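Local coordinates for DUF4595 domain-containing protein (Bacteroides vulgatus, PDB 3TZG) that is of unknown function but folds as a porin-like antiparallel beta barrel, with a short helix packed against its wall, at residues A[126-131]-A[185-190]; A[97-102]-A[106-111]. All blocks are in the same frame, centred on the assembly; numbering follows the deposited sequence.

Interaction 1 of 2, residues A[126-131]-A[185-190]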
# COMPACT_ATOMS: atom_id res chain seq x y z
N GLY A 126 2.99 5.91 -11.06
CA GLY A 126 4.01 5.40 -10.17
C GLY A 126 4.87 4.36 -10.82
O GLY A 126 4.36 3.49 -11.51
N LYS A 127 6.19 4.44 -10.54
CA LYS A 127 7.22 3.52 -11.01
C LYS A 127 7.89 2.87 -9.82
O LYS A 127 8.43 3.59 -8.99
CB LYS A 127 8.24 4.28 -11.88
CG LYS A 127 9.14 3.38 -12.70
CD LYS A 127 10.21 4.18 -13.43
CE LYS A 127 11.14 3.27 -14.20
NZ LYS A 127 12.29 4.01 -14.78
N TYR A 128 7.82 1.54 -9.69
CA TYR A 128 8.43 0.79 -8.58
C TYR A 128 9.60 0.04 -9.15
O TYR A 128 9.40 -0.79 -10.03
CB TYR A 128 7.40 -0.13 -7.91
CG TYR A 128 6.29 0.62 -7.22
CD1 TYR A 128 5.28 1.25 -7.96
CD2 TYR A 128 6.23 0.72 -5.84
CE1 TYR A 128 4.30 2.02 -7.34
CE2 TYR A 128 5.25 1.47 -5.20
CZ TYR A 128 4.29 2.12 -5.96
OH TYR A 128 3.30 2.83 -5.34
N VAL A 129 10.83 0.39 -8.70
CA VAL A 129 12.10 -0.19 -9.19
C VAL A 129 12.71 -1.05 -8.07
O VAL A 129 12.81 -0.59 -6.93
CB VAL A 129 13.03 0.94 -9.66
CG1 VAL A 129 14.42 0.42 -9.99
CG2 VAL A 129 12.43 1.65 -10.87
N PHE A 130 13.08 -2.29 -8.40
CA PHE A 130 13.61 -3.31 -7.48
C PHE A 130 15.04 -3.67 -7.80
O PHE A 130 15.41 -3.63 -8.98
CB PHE A 130 12.75 -4.60 -7.55
CG PHE A 130 11.29 -4.40 -7.24
CD1 PHE A 130 10.43 -3.85 -8.19
CD2 PHE A 130 10.78 -4.69 -5.99
CE1 PHE A 130 9.10 -3.58 -7.87
CE2 PHE A 130 9.45 -4.44 -5.67
CZ PHE A 130 8.61 -3.90 -6.62
N ASP A 131 15.82 -4.07 -6.81
CA ASP A 131 17.20 -4.48 -7.03
C ASP A 131 17.27 -5.99 -7.43
O ASP A 131 16.24 -6.64 -7.61
CB ASP A 131 18.06 -4.19 -5.78
CG ASP A 131 17.67 -4.91 -4.50
OD1 ASP A 131 16.95 -5.93 -4.59
OD2 ASP A 131 18.12 -4.47 -3.41
N PHE A 185 -3.86 -2.66 -0.45
CA PHE A 185 -4.28 -4.05 -0.59
C PHE A 185 -3.54 -4.75 -1.75
O PHE A 185 -3.15 -5.92 -1.59
CB PHE A 185 -5.79 -4.13 -0.79
CG PHE A 185 -6.52 -3.92 0.51
CD1 PHE A 185 -6.31 -4.77 1.60
CD2 PHE A 185 -7.39 -2.85 0.68
CE1 PHE A 185 -6.96 -4.55 2.82
CE2 PHE A 185 -8.04 -2.63 1.89
CZ PHE A 185 -7.82 -3.48 2.95
N TYR A 186 -3.29 -4.03 -2.86
CA TYR A 186 -2.54 -4.57 -3.98
C TYR A 186 -1.17 -5.10 -3.53
O TYR A 186 -0.80 -6.19 -3.95
CB TYR A 186 -2.36 -3.51 -5.08
CG TYR A 186 -1.38 -3.90 -6.16
CD1 TYR A 186 -1.79 -4.66 -7.26
CD2 TYR A 186 -0.05 -3.50 -6.10
CE1 TYR A 186 -0.90 -4.99 -8.28
CE2 TYR A 186 0.85 -3.82 -7.12
CZ TYR A 186 0.42 -4.55 -8.21
OH TYR A 186 1.30 -4.88 -9.20
N PHE A 187 -0.44 -4.33 -2.69
CA PHE A 187 0.87 -4.73 -2.17
C PHE A 187 0.73 -5.73 -1.02
O PHE A 187 1.43 -6.76 -1.06
CB PHE A 187 1.71 -3.52 -1.71
CG PHE A 187 2.24 -2.74 -2.90
CD1 PHE A 187 3.22 -3.28 -3.73
CD2 PHE A 187 1.73 -1.49 -3.21
CE1 PHE A 187 3.67 -2.59 -4.85
CE2 PHE A 187 2.19 -0.80 -4.35
CZ PHE A 187 3.15 -1.35 -5.16
N LEU A 188 -0.17 -5.46 -0.04
CA LEU A 188 -0.39 -6.33 1.15
C LEU A 188 -0.75 -7.77 0.76
O LEU A 188 -0.29 -8.70 1.42
CB LEU A 188 -1.51 -5.75 2.05
CG LEU A 188 -1.79 -6.46 3.38
CD1 LEU A 188 -0.83 -6.00 4.46
CD2 LEU A 188 -3.21 -6.20 3.84
N LEU A 189 -1.56 -7.96 -0.30
CA LEU A 189 -2.03 -9.29 -0.74
C LEU A 189 -1.14 -9.84 -1.87
O LEU A 189 -1.45 -10.91 -2.41
CB LEU A 189 -3.50 -9.21 -1.22
CG LEU A 189 -4.54 -8.49 -0.31
CD1 LEU A 189 -5.93 -8.72 -0.82
CD2 LEU A 189 -4.45 -8.93 1.16
N ASN A 190 -0.03 -9.13 -2.20
CA ASN A 190 0.97 -9.48 -3.22
C ASN A 190 0.31 -9.81 -4.59
O ASN A 190 0.63 -10.83 -5.22
CB ASN A 190 1.84 -10.67 -2.75
CG ASN A 190 3.14 -10.81 -3.53
OD1 ASN A 190 3.78 -9.82 -3.91
ND2 ASN A 190 3.57 -12.05 -3.75

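Interaction 2 of 2, residues A[97-102]-A[106-111]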
# COMPACT_ATOMS: atom_id res chain seq x y z
N THR A 97 -7.35 2.00 -12.81
CA THR A 97 -5.93 1.73 -12.72
C THR A 97 -5.53 0.54 -13.60
O THR A 97 -6.31 -0.40 -13.76
CB THR A 97 -5.56 1.47 -11.25
OG1 THR A 97 -5.84 2.67 -10.53
CG2 THR A 97 -4.10 1.12 -11.06
N VAL A 98 -4.28 0.61 -14.12
CA VAL A 98 -3.64 -0.45 -14.89
C VAL A 98 -2.25 -0.71 -14.28
O VAL A 98 -1.56 0.22 -13.85
CB VAL A 98 -3.57 -0.17 -16.42
CG1 VAL A 98 -4.95 -0.27 -17.05
CG2 VAL A 98 -2.90 1.17 -16.74
N TYR A 99 -1.90 -1.99 -14.18
CA TYR A 99 -0.63 -2.51 -13.63
C TYR A 99 0.21 -3.10 -14.79
O TYR A 99 -0.29 -3.95 -15.53
CB TYR A 99 -0.92 -3.56 -12.52
CG TYR A 99 -1.84 -3.05 -11.43
CD1 TYR A 99 -1.37 -2.23 -10.42
CD2 TYR A 99 -3.20 -3.36 -11.44
CE1 TYR A 99 -2.23 -1.70 -9.46
CE2 TYR A 99 -4.06 -2.87 -10.45
CZ TYR A 99 -3.58 -2.02 -9.47
OH TYR A 99 -4.41 -1.48 -8.51
N ASP A 100 1.44 -2.57 -15.02
CA ASP A 100 2.34 -3.06 -16.07
C ASP A 100 3.67 -3.44 -15.47
O ASP A 100 4.19 -2.76 -14.57
CB ASP A 100 2.53 -2.05 -17.18
CG ASP A 100 1.27 -1.91 -18.00
OD1 ASP A 100 1.11 -2.70 -18.98
OD2 ASP A 100 0.44 -1.04 -17.67
N TYR A 101 4.22 -4.57 -15.98
CA TYR A 101 5.42 -5.21 -15.48
C TYR A 101 6.44 -5.35 -16.58
O TYR A 101 6.08 -5.82 -17.64
CB TYR A 101 5.06 -6.60 -14.91
CG TYR A 101 3.87 -6.56 -13.98
CD1 TYR A 101 4.04 -6.31 -12.62
CD2 TYR A 101 2.58 -6.74 -14.45
CE1 TYR A 101 2.95 -6.28 -11.75
CE2 TYR A 101 1.47 -6.67 -13.60
CZ TYR A 101 1.67 -6.48 -12.24
OH TYR A 101 0.59 -6.39 -11.40
N LYS A 102 7.68 -4.88 -16.35
CA LYS A 102 8.82 -4.90 -17.29
C LYS A 102 10.04 -5.33 -16.48
O LYS A 102 10.64 -4.55 -15.73
CB LYS A 102 8.99 -3.52 -17.97
CG LYS A 102 9.71 -3.55 -19.31
CD LYS A 102 9.86 -2.14 -19.95
CE LYS A 102 8.56 -1.49 -20.40
NZ LYS A 102 8.74 -0.14 -21.01
N ILE A 106 7.53 -2.19 -11.83
CA ILE A 106 6.07 -2.10 -11.86
C ILE A 106 5.65 -0.68 -12.13
O ILE A 106 6.04 0.24 -11.41
CB ILE A 106 5.40 -2.61 -10.55
CG1 ILE A 106 5.90 -4.00 -10.14
CG2 ILE A 106 3.87 -2.59 -10.64
CD1 ILE A 106 5.51 -4.42 -8.74
N PHE A 107 4.82 -0.51 -13.15
CA PHE A 107 4.20 0.76 -13.54
C PHE A 107 2.78 0.73 -13.09
O PHE A 107 2.05 -0.22 -13.42
CB PHE A 107 4.31 0.98 -15.07
CG PHE A 107 5.73 1.08 -15.58
CD1 PHE A 107 6.44 -0.06 -15.91
CD2 PHE A 107 6.37 2.31 -15.65
CE1 PHE A 107 7.77 0.03 -16.34
CE2 PHE A 107 7.71 2.40 -16.05
CZ PHE A 107 8.39 1.26 -16.40
N ILE A 108 2.38 1.72 -12.28
CA ILE A 108 0.99 1.86 -11.83
C ILE A 108 0.47 3.19 -12.36
O ILE A 108 1.06 4.24 -12.09
CB ILE A 108 0.85 1.71 -10.28
CG1 ILE A 108 1.45 0.36 -9.80
CG2 ILE A 108 -0.62 1.84 -9.86
CD1 ILE A 108 1.41 0.09 -8.35
N ASN A 109 -0.57 3.16 -13.16
CA ASN A 109 -1.15 4.39 -13.71
C ASN A 109 -2.62 4.44 -13.37
O ASN A 109 -3.35 3.50 -13.71
CB ASN A 109 -0.92 4.50 -15.22
CG ASN A 109 0.54 4.41 -15.60
OD1 ASN A 109 1.27 5.40 -15.56
ND2 ASN A 109 1.01 3.21 -15.94
N SER A 110 -3.04 5.51 -12.65
CA SER A 110 -4.42 5.72 -12.20
C SER A 110 -5.03 7.00 -12.71
O SER A 110 -4.36 8.04 -12.77
CB SER A 110 -4.50 5.73 -10.68
OG SER A 110 -4.10 4.49 -10.12
N ASP A 111 -6.31 6.93 -13.05
CA ASP A 111 -7.09 8.08 -13.47
C ASP A 111 -8.30 8.17 -12.61
O ASP A 111 -9.03 7.18 -12.43
CB ASP A 111 -7.47 8.03 -14.95
CG ASP A 111 -6.36 8.57 -15.81
OD1 ASP A 111 -6.19 9.80 -15.82
OD2 ASP A 111 -5.62 7.75 -16.41

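Interaction 1 of 2, residues A[126-131]-A[185-190]
F187, in the last turn of helix 181-188, sets the far end of its ring over one face of the Y128 ring, which stands out from strand 120-130. The nearest atoms are F187 CZ and Y128 CE2, 3.5 Å apart, and CZ lies above the rim of the tyrosine ring rather than its middle. With the planes at 43° and the centroids 5.0 Å apart, the pair is neither a parallel stack nor a T-shape. Both rings swing beside their own backbone N, anti to the carbonyl carbon (chi1 -65° at Y128), and bridge backbones whose nearest CA atoms, those of Y128 and F187, are 11.3 Å apart. F187 is backed within the helix by Y186, whose CD2 lies 3.7 Å above the centre of the F187 ring.

This aromatic meeting is buried, and next to it the contact thins. F130, two residues along the same strand, faces the helix, but its CZ stays 5.4 Å from F187 CE1 and the residue is partly exposed; it rests instead on I106 and L136. Past F187 the helix ends in a Schellman motif at N190, which has positive phi and gives its N to F187 O at 3.0 Å. The side chain of N190 turns to L194 N.

No hydrogen bond joins the two segments. The Y128 hydroxyl, bonded to D177 O in the loop before the helix, meets F187 only through van der Waals contact with ring carbons. Cohesion here is therefore apolar, resting on van der Waals contact between two obliquely set rings, with polar anchoring supplied from outside the pair.

Interaction 2 of 2, residues A[97-102]-A[106-111]
T97 and S110 both hold the hydroxyl beside the backbone N and anti to the carbonyl carbon (chi1 -63° at each), which brings T97 OG1 and S110 OG together in a hydrogen bond of 2.6 Å. The same choice at I108 sends CG1 to the rim of the Y99 ring, near its plane, with Y99 CD1 and I108 CG1 3.9 Å apart, and leaves CG2 to meet the T97 methyl. One pair further along, Y101 and I106 lie side by side and point the same way, touching through Y101 CD1 and I106 CG1.

The three pairs T97-S110, Y99-I108 and Y101-I106 are non-hydrogen-bonded pairs of an antiparallel beta hairpin and share one face. Between them come the hydrogen-bonded pairs V98-N109 and D100-F107. F107 N to D100 O, 2.7 Å, is nearly straight at 177°, and D100 N returns a bond to F107 O at 2.9 Å. The V98-N109 pair is longer, with N109 N 3.2 Å from V98 O. On the face bearing V98, D100, F107 and N109, the F107 ring meets K102 at its edge, near the turn, F107 CE1 being 4.1 Å from K102 CB; V98, D100 and K102 are exposed to solvent.

The face bearing Y99 and I108 is mostly buried: Y186 of helix 181-188 stacks on Y99 and touches I106 and I108, and F187 also reaches I108. The tyrosine hydroxyls are anchored outside the hairpin, Y99 OH on S78 OG and Y101 OH on A75 O and Y186 OH. Strand 74-85 pairs with 90-102, while strand 120-130 pairs with 105-114, placing the hairpin within a continuous stretch of barrel wall.

Met first along the chain, interaction 2 closes a short hairpin loop, with three residues between 97-102 and 106-111. The chain then returns in strand 120-130, where interaction 1 opens, and runs through three further strands before helix 181-188 closes that 53-residue excursion. The two contacts follow in series, neither nesting nor crossing. They are nevertheless coupled: strands 105-114 and 120-130 are neighbours, with G126 N probably bonded to I108 O, and Y128 packs on I108. Y186 reaches the hairpin as F187 reaches the next strand, so a single helix turn ties three consecutive strands of the wall together.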